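Local coordinates for protein endonuclease and methylase LlaGI (Lactococcus lactis, PDB 5FFJ) that acts as a Type ISP restriction-modification enzyme, combining a helicase-like ATPase, an adenine-N6 methyltransferase and sequence-specific DNA recognition in one chain, here without its nuclease, at residues Arg565-Trp569 with Lys647-Ala651; Pro617-Leu622 with Tyr661-Arg665; Ser1052-Val1056 with Asp1229-Ser1233; Phe1192-Ile1196 with Tyr1241-His1245. One frame throughout, in Å; residues are numbered along the deposited sequence.

Contact 1 (Arg565-Trp569 with Lys647-Ala651); sequences RQINW and KAGFA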
loop_
_atom_site.group_PDB
_atom_site.type_symbol
_atom_site.label_atom_id
_atom_site.label_comp_id
_atom_site.label_asym_id
_atom_site.label_seq_id
_atom_site.Cartn_x
_atom_site.Cartn_y
_atom_site.Cartn_z
ATOM N N ARG A 565 -13.720 -3.283 20.169
ATOM C CA ARG A 565 -14.832 -3.414 21.105
ATOM C C ARG A 565 -16.144 -3.035 20.427
ATOM O O ARG A 565 -17.149 -3.733 20.566
ATOM C CB ARG A 565 -14.611 -2.543 22.344
ATOM C CG ARG A 565 -13.694 -3.163 23.386
ATOM C CD ARG A 565 -13.960 -2.595 24.772
ATOM N NE ARG A 565 -13.309 -3.381 25.818
ATOM C CZ ARG A 565 -13.823 -4.480 26.367
ATOM N NH1 ARG A 565 -15.003 -4.942 25.971
ATOM N NH2 ARG A 565 -13.153 -5.122 27.312
ATOM N N GLN A 566 -16.125 -1.927 19.693
ATOM C CA GLN A 566 -17.306 -1.457 18.981
ATOM C C GLN A 566 -17.739 -2.459 17.918
ATOM O O GLN A 566 -18.874 -2.933 17.927
ATOM C CB GLN A 566 -17.036 -0.095 18.336
ATOM C CG GLN A 566 -16.868 1.042 19.332
ATOM C CD GLN A 566 -16.476 2.349 18.668
ATOM O OE1 GLN A 566 -16.229 2.398 17.463
ATOM N NE2 GLN A 566 -16.421 3.419 19.455
ATOM N N ILE A 567 -16.820 -2.784 17.012
ATOM C CA ILE A 567 -17.102 -3.692 15.901
ATOM C C ILE A 567 -17.635 -5.040 16.374
ATOM O O ILE A 567 -18.565 -5.584 15.782
ATOM C CB ILE A 567 -15.842 -3.937 15.047
ATOM N N ASN A 568 -17.041 -5.579 17.434
ATOM C CA ASN A 568 -17.443 -6.884 17.941
ATOM C C ASN A 568 -18.812 -6.871 18.611
ATOM O O ASN A 568 -19.598 -7.802 18.438
ATOM C CB ASN A 568 -16.401 -7.411 18.924
ATOM C CG ASN A 568 -15.191 -8.002 18.226
ATOM O OD1 ASN A 568 -15.055 -9.221 18.126
ATOM N ND2 ASN A 568 -14.315 -7.140 17.720
ATOM N N TRP A 569 -19.097 -5.819 19.371
ATOM C CA TRP A 569 -20.356 -5.737 20.105
ATOM C C TRP A 569 -21.539 -5.692 19.147
ATOM O O TRP A 569 -22.635 -6.142 19.478
ATOM C CB TRP A 569 -20.376 -4.511 21.016
ATOM C CG TRP A 569 -21.501 -4.534 22.011
ATOM C CD1 TRP A 569 -21.461 -5.035 23.280
ATOM C CD2 TRP A 569 -22.833 -4.039 21.818
ATOM N NE1 TRP A 569 -22.682 -4.883 23.889
ATOM C CE2 TRP A 569 -23.543 -4.275 23.012
ATOM C CE3 TRP A 569 -23.494 -3.421 20.752
ATOM C CZ2 TRP A 569 -24.879 -3.913 23.171
ATOM C CZ3 TRP A 569 -24.821 -3.064 20.910
ATOM C CH2 TRP A 569 -25.499 -3.310 22.111
ATOM N N LYS A 647 -29.409 3.615 22.487
ATOM C CA LYS A 647 -30.582 3.254 23.274
ATOM C C LYS A 647 -30.490 1.829 23.817
ATOM O O LYS A 647 -31.111 1.486 24.824
ATOM C CB LYS A 647 -31.847 3.391 22.425
ATOM C CG LYS A 647 -33.070 2.712 23.016
ATOM N N ALA A 648 -29.691 1.010 23.148
ATOM C CA ALA A 648 -29.715 -0.432 23.352
ATOM C C ALA A 648 -28.686 -0.931 24.361
ATOM O O ALA A 648 -28.439 -2.136 24.449
ATOM C CB ALA A 648 -29.493 -1.119 22.036
ATOM N N GLY A 649 -28.090 -0.018 25.119
ATOM C CA GLY A 649 -27.080 -0.392 26.092
ATOM C C GLY A 649 -25.714 -0.502 25.441
ATOM O O GLY A 649 -24.960 -1.442 25.705
ATOM N N PHE A 650 -25.416 0.452 24.565
ATOM C CA PHE A 650 -24.106 0.558 23.930
ATOM C C PHE A 650 -23.635 2.005 24.009
ATOM O O PHE A 650 -24.325 2.915 23.556
ATOM C CB PHE A 650 -24.157 0.088 22.472
ATOM C CG PHE A 650 -22.967 0.510 21.655
ATOM C CD1 PHE A 650 -22.991 1.692 20.930
ATOM C CD2 PHE A 650 -21.824 -0.271 21.612
ATOM C CE1 PHE A 650 -21.898 2.086 20.179
ATOM C CE2 PHE A 650 -20.729 0.119 20.861
ATOM C CZ PHE A 650 -20.767 1.298 20.144
ATOM N N ALA A 651 -22.459 2.209 24.592
ATOM C CA ALA A 651 -21.895 3.545 24.739
ATOM C C ALA A 651 -20.700 3.732 23.811
ATOM O O ALA A 651 -20.225 2.778 23.195
ATOM C CB ALA A 651 -21.484 3.785 26.183
#
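Aromatic and apolar contacts dominate. Trp569 and Phe650 both have their CA-to-CB bonds pointing toward the other segment. Phe650 CB lies over one face of the six-membered ring of Trp569, a CH-pi contact with CB 3.8 Å from the ring centroid. The closest carbons are Trp569 CZ3 and Phe650 CB, 3.6 Å apart. The two rings themselves meet obliquely, with planes at 35° and centroids 5.2 Å apart. Gln566, one turn earlier on the helix, puts its CG 4.0 Å from Phe650 CZ, at the ring edge. Its amide end turns to Ser610, which hydrogen-bonds Gln566 OE1.

Polar atoms contribute only van der Waals contact. Gly649 O is 3.5 Å from Trp569 CZ2, and Ala648 O is 3.9 Å from Trp569 CH2. Gly649 has phi/psi of 85/42, where a side chain would jam against the preceding carbonyl.

This is a surface helix-to-loop contact of the largely helical coupler region, with no strand in the chain between the two segments. It joins helix 558-574 to the loop between helices 633-646 and 658-667.

Contact 2 (Pro617-Leu622 with Tyr661-Arg665); sequences PIFEAL and YESVR
Two helical segments, 617-622 and 661-665, pack side by side and nearly parallel. Their axes approach to 8.8 Å and cross at -21°. The register pairs Ile618 with Tyr661 (CA to CA 6.1 Å) and Ala621 with Arg665 (CA to CA 4.9 Å). The first helix is kinked where N of Pro617 and Ile618 lacks a bond to the preceding turn.

Tyr661 (chi1 m, chi2 -8°) leads. Pro617 CG lies over one face of the Tyr661 ring, 3.6 Å from its centroid, in a CH-pi contact. Ile618 CG1 reaches Tyr661 CE1 at 4.5 Å. Glu662 points away. Val664 (chi1 t) points toward the first helix. Its CG1 lies 3.6 Å from Ala621 CB, 4.1 Å from Ile618 CG2 and 3.9 Å from Ile618 O. Arg665 (chi1 m, then extended) lays its CG 3.5 Å from Ala621 CB. The small Ala621 is consistent with this close approach. Arg665 NH1, less certain in position, salt-bridges Glu658 and, with a weak hydrogen bond of 3.4 Å, Glu662 OE2.

Such apolar helix pairing is characteristic of a helical bundle, here in the coupler region. Helix 602-623 also faces helix 676-692, where Ile618 touches Phe688 and Leu622 touches Ile681.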
loop_
_atom_site.group_PDB
_atom_site.type_symbol
_atom_site.label_atom_id
_atom_site.label_comp_id
_atom_site.label_asym_id
_atom_site.label_seq_id
_atom_site.Cartn_x
_atom_site.Cartn_y
_atom_site.Cartn_z
ATOM N N PRO A 617 -15.751 13.940 17.953
ATOM C CA PRO A 617 -15.230 14.882 18.955
ATOM C C PRO A 617 -14.084 15.759 18.443
ATOM O O PRO A 617 -13.971 16.908 18.873
ATOM C CB PRO A 617 -14.740 13.966 20.086
ATOM C CG PRO A 617 -14.709 12.598 19.514
ATOM C CD PRO A 617 -15.746 12.557 18.459
ATOM N N ILE A 618 -13.249 15.231 17.550
ATOM C CA ILE A 618 -12.177 16.023 16.951
ATOM C C ILE A 618 -12.760 17.161 16.123
ATOM O O ILE A 618 -12.300 18.300 16.202
ATOM C CB ILE A 618 -11.253 15.159 16.057
ATOM C CG1 ILE A 618 -10.634 14.035 16.894
ATOM C CG2 ILE A 618 -10.178 16.030 15.384
ATOM C CD1 ILE A 618 -9.496 13.296 16.224
ATOM N N PHE A 619 -13.778 16.845 15.331
ATOM C CA PHE A 619 -14.421 17.831 14.471
ATOM C C PHE A 619 -15.166 18.874 15.301
ATOM O O PHE A 619 -15.132 20.067 14.996
ATOM C CB PHE A 619 -15.375 17.138 13.495
ATOM C CG PHE A 619 -14.691 16.178 12.559
ATOM C CD1 PHE A 619 -13.493 16.515 11.952
ATOM C CD2 PHE A 619 -15.244 14.936 12.292
ATOM C CE1 PHE A 619 -12.861 15.637 11.093
ATOM C CE2 PHE A 619 -14.615 14.051 11.435
ATOM C CZ PHE A 619 -13.422 14.403 10.835
ATOM N N GLU A 620 -15.838 18.415 16.353
ATOM C CA GLU A 620 -16.510 19.315 17.285
ATOM C C GLU A 620 -15.500 20.248 17.946
ATOM O O GLU A 620 -15.732 21.453 18.058
ATOM C CB GLU A 620 -17.267 18.521 18.352
ATOM C CG GLU A 620 -18.562 17.887 17.862
ATOM C CD GLU A 620 -19.139 16.879 18.844
ATOM O OE1 GLU A 620 -18.355 16.193 19.534
ATOM O OE2 GLU A 620 -20.380 16.776 18.927
ATOM N N ALA A 621 -14.378 19.679 18.376
ATOM C CA ALA A 621 -13.321 20.439 19.032
ATOM C C ALA A 621 -12.738 21.490 18.090
ATOM O O ALA A 621 -12.455 22.617 18.498
ATOM C CB ALA A 621 -12.225 19.500 19.525
ATOM N N LEU A 622 -12.564 21.110 16.828
ATOM C CA LEU A 622 -12.019 22.009 15.814
ATOM C C LEU A 622 -12.954 23.184 15.555
ATOM O O LEU A 622 -12.511 24.324 15.406
ATOM C CB LEU A 622 -11.766 21.250 14.508
ATOM C CG LEU A 622 -10.299 21.105 14.100
ATOM C CD1 LEU A 622 -10.133 19.990 13.078
ATOM C CD2 LEU A 622 -9.761 22.423 13.551
ATOM N N TYR A 661 -8.452 14.184 22.618
ATOM C CA TYR A 661 -9.482 15.197 22.379
ATOM C C TYR A 661 -9.103 16.522 23.034
ATOM O O TYR A 661 -9.277 17.591 22.449
ATOM C CB TYR A 661 -10.845 14.732 22.919
ATOM C CG TYR A 661 -11.399 13.455 22.302
ATOM C CD1 TYR A 661 -10.787 12.862 21.206
ATOM C CD2 TYR A 661 -12.545 12.849 22.817
ATOM C CE1 TYR A 661 -11.291 11.701 20.643
ATOM C CE2 TYR A 661 -13.055 11.686 22.257
ATOM C CZ TYR A 661 -12.423 11.118 21.173
ATOM O OH TYR A 661 -12.924 9.966 20.610
ATOM N N GLU A 662 -8.586 16.439 24.256
ATOM C CA GLU A 662 -8.194 17.622 25.014
ATOM C C GLU A 662 -7.106 18.410 24.288
ATOM O O GLU A 662 -7.159 19.640 24.223
ATOM C CB GLU A 662 -7.715 17.217 26.412
ATOM C CG GLU A 662 -8.845 16.942 27.398
ATOM C CD GLU A 662 -9.542 18.208 27.876
ATOM O OE1 GLU A 662 -8.967 19.309 27.733
ATOM O OE2 GLU A 662 -10.673 18.101 28.396
ATOM N N SER A 663 -6.127 17.697 23.738
ATOM C CA SER A 663 -5.052 18.327 22.980
ATOM C C SER A 663 -5.608 19.087 21.780
ATOM O O SER A 663 -5.177 20.202 21.486
ATOM C CB SER A 663 -4.035 17.279 22.517
ATOM O OG SER A 663 -3.093 16.992 23.537
ATOM N N VAL A 664 -6.570 18.478 21.095
ATOM C CA VAL A 664 -7.217 19.111 19.953
ATOM C C VAL A 664 -7.979 20.360 20.391
ATOM O O VAL A 664 -7.858 21.417 19.772
ATOM C CB VAL A 664 -8.184 18.139 19.248
ATOM C CG1 VAL A 664 -8.948 18.845 18.136
ATOM C CG2 VAL A 664 -7.422 16.943 18.690
ATOM N N ARG A 665 -8.767 20.224 21.454
ATOM C CA ARG A 665 -9.532 21.338 22.005
ATOM C C ARG A 665 -8.622 22.513 22.346
ATOM O O ARG A 665 -8.975 23.672 22.120
ATOM C CB ARG A 665 -10.301 20.893 23.250
ATOM C CG ARG A 665 -11.472 19.971 22.951
ATOM C CD ARG A 665 -11.886 19.176 24.177
ATOM N NE ARG A 665 -12.910 18.185 23.860
ATOM C CZ ARG A 665 -13.326 17.243 24.702
ATOM N NH1 ARG A 665 -12.807 17.158 25.919
ATOM N NH2 ARG A 665 -14.263 16.384 24.326
#

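Contact 3 (Ser1052-Val1056 with Asp1229-Ser1233); sequences SIFSV and DNIVS
Two irregular segments, 1052-1056 and 1229-1233, meet around Asn1230. CA atoms are nearest for Phe1054 with Ile1231 (5.1 Å) and Ser1055 with Asn1230 (5.6 Å). Phe1054 (phi/psi -99/142), Val1056 (-138/133) and Ile1231 (-153/155) are extended; Ser1055 (-80/-33) and Asn1230 (-85/-2) are not.

Asn1230 (chi1 t, chi2 46°) supplies the cross-segment polar links. Its O accepts Ser1055 N at 3.2 Å and a CA-H...O contact from Phe1054 CA at 3.4 Å. Its OD1 accepts Ser1055 OG (chi1 p) at a very short 2.4 Å, and Val1056 N weakly at 2.9 Å. Its ND2 donates to Val1056 O at 2.7 Å and also to Pro1214 O. Backbone bonds join Ile1053 to Pro1045, Phe1054 to Leu1046 and Asn1230 to Arg1215. Ser1052 OG (chi1 p) donates to Phe1054 O at 2.7 Å within the segment. Ser1233, at the N-cap of helix 1234-1243, caps Glu1236 N.

Ile1231 (chi1 t, chi2 t) points toward the other segment. Its CD1 lies over the Phe1054 ring (chi1 m), 3.9 Å from the centroid, in a CH-pi contact. Ile1231 CD1 is also 3.3 Å from Ile1053 CG2.

In this specificity region a single asparagine thus joins two irregular segments by directed hydrogen bonds, without strand pairing.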
loop_
_atom_site.group_PDB
_atom_site.type_symbol
_atom_site.label_atom_id
_atom_site.label_comp_id
_atom_site.label_asym_id
_atom_site.label_seq_id
_atom_site.Cartn_x
_atom_site.Cartn_y
_atom_site.Cartn_z
ATOM N N SER A 1052 4.996 -16.183 -45.167
ATOM C CA SER A 1052 5.795 -15.775 -44.020
ATOM C C SER A 1052 6.984 -16.715 -43.873
ATOM O O SER A 1052 6.968 -17.831 -44.392
ATOM C CB SER A 1052 4.954 -15.769 -42.742
ATOM O OG SER A 1052 4.639 -17.087 -42.332
ATOM N N ILE A 1053 8.014 -16.261 -43.169
ATOM C CA ILE A 1053 9.232 -17.045 -43.016
ATOM C C ILE A 1053 9.003 -18.216 -42.059
ATOM O O ILE A 1053 9.357 -19.354 -42.370
ATOM C CB ILE A 1053 10.398 -16.167 -42.516
ATOM C CG1 ILE A 1053 10.642 -15.024 -43.509
ATOM C CG2 ILE A 1053 11.659 -17.003 -42.335
ATOM C CD1 ILE A 1053 11.775 -14.092 -43.133
ATOM N N PHE A 1054 8.417 -17.934 -40.899
ATOM C CA PHE A 1054 8.029 -18.978 -39.952
ATOM C C PHE A 1054 6.539 -19.280 -40.086
ATOM O O PHE A 1054 5.732 -18.372 -40.284
ATOM C CB PHE A 1054 8.348 -18.563 -38.512
ATOM C CG PHE A 1054 9.818 -18.490 -38.206
ATOM C CD1 PHE A 1054 10.502 -19.607 -37.754
ATOM C CD2 PHE A 1054 10.514 -17.303 -38.358
ATOM C CE1 PHE A 1054 11.852 -19.544 -37.466
ATOM C CE2 PHE A 1054 11.864 -17.233 -38.073
ATOM C CZ PHE A 1054 12.533 -18.354 -37.626
ATOM N N SER A 1055 6.177 -20.555 -39.975
ATOM C CA SER A 1055 4.777 -20.956 -40.054
ATOM C C SER A 1055 4.079 -20.719 -38.720
ATOM O O SER A 1055 2.890 -20.405 -38.678
ATOM C CB SER A 1055 4.657 -22.428 -40.454
ATOM O OG SER A 1055 5.247 -23.270 -39.478
ATOM N N VAL A 1056 4.834 -20.873 -37.636
ATOM C CA VAL A 1056 4.301 -20.712 -36.289
ATOM C C VAL A 1056 5.270 -19.953 -35.392
ATOM O O VAL A 1056 6.466 -20.250 -35.354
ATOM C CB VAL A 1056 3.991 -22.080 -35.648
ATOM C CG1 VAL A 1056 3.669 -21.928 -34.161
ATOM C CG2 VAL A 1056 2.844 -22.755 -36.381
ATOM N N ASP A 1229 9.786 -29.045 -39.745
ATOM C CA ASP A 1229 10.480 -27.794 -40.021
ATOM C C ASP A 1229 9.508 -26.622 -39.949
ATOM O O ASP A 1229 8.564 -26.546 -40.734
ATOM C CB ASP A 1229 11.146 -27.837 -41.399
ATOM C CG ASP A 1229 12.349 -28.759 -41.442
ATOM O OD1 ASP A 1229 12.859 -29.137 -40.366
ATOM O OD2 ASP A 1229 12.793 -29.100 -42.560
ATOM N N ASN A 1230 9.739 -25.718 -39.000
ATOM C CA ASN A 1230 8.916 -24.519 -38.873
ATOM C C ASN A 1230 9.407 -23.411 -39.802
ATOM O O ASN A 1230 8.812 -22.336 -39.870
ATOM C CB ASN A 1230 8.905 -24.019 -37.426
ATOM C CG ASN A 1230 7.854 -22.946 -37.186
ATOM O OD1 ASN A 1230 6.704 -23.082 -37.604
ATOM N ND2 ASN A 1230 8.252 -21.867 -36.520
ATOM N N ILE A 1231 10.495 -23.682 -40.517
ATOM C CA ILE A 1231 11.080 -22.719 -41.441
ATOM C C ILE A 1231 11.815 -23.491 -42.532
ATOM O O ILE A 1231 12.233 -24.625 -42.309
ATOM C CB ILE A 1231 12.036 -21.744 -40.713
ATOM C CG1 ILE A 1231 12.574 -20.681 -41.677
ATOM C CG2 ILE A 1231 13.181 -22.506 -40.062
ATOM C CD1 ILE A 1231 13.301 -19.547 -40.983
ATOM N N VAL A 1232 11.961 -22.884 -43.706
ATOM C CA VAL A 1232 12.543 -23.566 -44.861
ATOM C C VAL A 1232 13.875 -24.244 -44.546
ATOM O O VAL A 1232 13.982 -25.469 -44.610
ATOM C CB VAL A 1232 12.769 -22.591 -46.032
ATOM C CG1 VAL A 1232 13.420 -23.313 -47.209
ATOM C CG2 VAL A 1232 11.453 -21.961 -46.464
ATOM N N SER A 1233 14.882 -23.441 -44.211
ATOM C CA SER A 1233 16.245 -23.938 -44.048
ATOM C C SER A 1233 16.976 -23.291 -42.873
ATOM O O SER A 1233 16.540 -22.268 -42.341
ATOM C CB SER A 1233 17.036 -23.692 -45.333
ATOM O OG SER A 1233 17.031 -22.313 -45.665
#

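Contact 4 (Phe1192-Ile1196 with Tyr1241-His1245); sequences FATLI and YGVLH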
loop_
_atom_site.group_PDB
_atom_site.type_symbol
_atom_site.label_atom_id
_atom_site.label_comp_id
_atom_site.label_asym_id
_atom_site.label_seq_id
_atom_site.Cartn_x
_atom_site.Cartn_y
_atom_site.Cartn_z
ATOM N N PHE A 1192 14.865 -2.723 -29.071
ATOM C CA PHE A 1192 14.655 -4.078 -29.562
ATOM C C PHE A 1192 15.928 -4.913 -29.458
ATOM O O PHE A 1192 17.011 -4.460 -29.826
ATOM C CB PHE A 1192 14.167 -4.046 -31.015
ATOM C CG PHE A 1192 13.949 -5.408 -31.612
ATOM C CD1 PHE A 1192 12.738 -6.060 -31.457
ATOM C CD2 PHE A 1192 14.955 -6.036 -32.327
ATOM C CE1 PHE A 1192 12.535 -7.313 -32.005
ATOM C CE2 PHE A 1192 14.758 -7.290 -32.875
ATOM C CZ PHE A 1192 13.545 -7.928 -32.714
ATOM N N ALA A 1193 15.780 -6.135 -28.955
ATOM C CA ALA A 1193 16.891 -7.073 -28.842
ATOM C C ALA A 1193 16.431 -8.482 -29.198
ATOM O O ALA A 1193 15.232 -8.767 -29.216
ATOM C CB ALA A 1193 17.470 -7.048 -27.437
ATOM N N THR A 1194 17.390 -9.355 -29.485
ATOM C CA THR A 1194 17.096 -10.753 -29.773
ATOM C C THR A 1194 18.207 -11.643 -29.232
ATOM O O THR A 1194 19.387 -11.297 -29.305
ATOM C CB THR A 1194 16.925 -11.000 -31.289
ATOM O OG1 THR A 1194 16.642 -12.385 -31.524
ATOM C CG2 THR A 1194 18.181 -10.610 -32.049
ATOM N N LEU A 1195 17.818 -12.785 -28.677
ATOM C CA LEU A 1195 18.770 -13.747 -28.134
ATOM C C LEU A 1195 18.288 -15.165 -28.407
ATOM O O LEU A 1195 17.178 -15.536 -28.029
ATOM C CB LEU A 1195 18.959 -13.529 -26.631
ATOM C CG LEU A 1195 20.013 -14.394 -25.937
ATOM C CD1 LEU A 1195 21.359 -14.278 -26.633
ATOM C CD2 LEU A 1195 20.135 -13.995 -24.473
ATOM N N ILE A 1196 19.125 -15.956 -29.067
ATOM C CA ILE A 1196 18.760 -17.321 -29.412
ATOM C C ILE A 1196 18.939 -18.232 -28.203
ATOM O O ILE A 1196 19.860 -18.047 -27.406
ATOM C CB ILE A 1196 19.596 -17.841 -30.602
ATOM C CG1 ILE A 1196 19.023 -19.159 -31.124
ATOM C CG2 ILE A 1196 21.057 -17.999 -30.205
ATOM C CD1 ILE A 1196 19.534 -19.532 -32.496
ATOM N N TYR A 1241 18.273 -14.181 -37.959
ATOM C CA TYR A 1241 19.029 -13.845 -36.759
ATOM C C TYR A 1241 20.110 -12.817 -37.065
ATOM O O TYR A 1241 20.415 -11.958 -36.239
ATOM C CB TYR A 1241 19.656 -15.101 -36.149
ATOM C CG TYR A 1241 20.026 -14.943 -34.691
ATOM C CD1 TYR A 1241 19.083 -14.531 -33.759
ATOM C CD2 TYR A 1241 21.311 -15.218 -34.242
ATOM C CE1 TYR A 1241 19.408 -14.386 -32.429
ATOM C CE2 TYR A 1241 21.646 -15.077 -32.907
ATOM C CZ TYR A 1241 20.691 -14.665 -32.007
ATOM O OH TYR A 1241 21.027 -14.525 -30.683
ATOM N N GLY A 1242 20.687 -12.907 -38.259
ATOM C CA GLY A 1242 21.670 -11.937 -38.698
ATOM C C GLY A 1242 21.055 -10.558 -38.858
ATOM O O GLY A 1242 21.599 -9.568 -38.372
ATOM N N VAL A 1243 19.912 -10.498 -39.535
ATOM C CA VAL A 1243 19.249 -9.229 -39.818
ATOM C C VAL A 1243 18.786 -8.520 -38.544
ATOM O O VAL A 1243 18.853 -7.294 -38.451
ATOM C CB VAL A 1243 18.034 -9.432 -40.748
ATOM C CG1 VAL A 1243 17.205 -8.154 -40.853
ATOM C CG2 VAL A 1243 18.494 -9.879 -42.132
ATOM N N LEU A 1244 18.304 -9.286 -37.572
ATOM C CA LEU A 1244 17.810 -8.703 -36.329
ATOM C C LEU A 1244 18.921 -8.032 -35.522
ATOM O O LEU A 1244 18.643 -7.298 -34.573
ATOM C CB LEU A 1244 17.131 -9.769 -35.468
ATOM C CG LEU A 1244 15.839 -10.403 -35.996
ATOM C CD1 LEU A 1244 15.232 -11.300 -34.928
ATOM C CD2 LEU A 1244 14.833 -9.353 -36.447
ATOM N N HIS A 1245 20.174 -8.284 -35.896
ATOM C CA HIS A 1245 21.315 -7.675 -35.218
ATOM C C HIS A 1245 21.835 -6.438 -35.951
ATOM O O HIS A 1245 22.656 -5.692 -35.413
ATOM C CB HIS A 1245 22.445 -8.693 -35.062
ATOM C CG HIS A 1245 22.287 -9.598 -33.882
ATOM N ND1 HIS A 1245 21.680 -10.833 -33.964
ATOM C CD2 HIS A 1245 22.654 -9.447 -32.586
ATOM C CE1 HIS A 1245 21.684 -11.404 -32.773
ATOM N NE2 HIS A 1245 22.269 -10.584 -31.919
#
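Thr1194 sets its CG2 over one face of the His1245 ring, a CH-pi contact with CG2 4.1 Å from the ring centroid. The same CG2 is 3.7 Å from Leu1244 CB. Thr1194 OG1 lies at the edge of the Tyr1241 ring, 3.5 Å from CE1, and is hydrogen-bonded to Asn1182 O on the neighbouring strand. Phe1192 CE2 meets Leu1244 CD2 at 4.1 Å.

Tyr1241 reaches across to the strand, tip first. Its OH accepts a hydrogen bond from Ile1196 N at 2.9 Å, and its CZ is 3.6 Å from Ile1196 CB. The hydroxyl also hydrogen-bonds His1284 ND1. His1245 ND1 donates to Tyr1241 O at 2.8 Å, which helps orient the imidazole so that one face meets Thr1194 CG2.

Strand 1194-1197 is an outermost strand of a four-stranded antiparallel sheet in the specificity region, and helix 1234-1243 packs against it. The contact is largely apolar and buried. Its one cross-segment hydrogen bond gives a strand NH a side-chain acceptor from the helix.

In the fold
The four contacts form two pairs. Contacts 1 and 2 lie in the coupler region, with centres 23 Å apart and segments that alternate along the chain. Contacts 3 and 4 lie in the specificity region, also with alternating segments, and their centres are 17 Å apart. Helix 1234-1243 connects this second pair: it starts right after Ser1233 of contact 3 and carries Tyr1241 of contact 4. The pairs are on opposite sides of the chain's centre, 67 to 76 Å apart between centres. Nearest atoms to the bound DNA are about 8 Å away for contact 3, 13 Å for contact 4, 21 Å for contact 2 and 25 Å for contact 1.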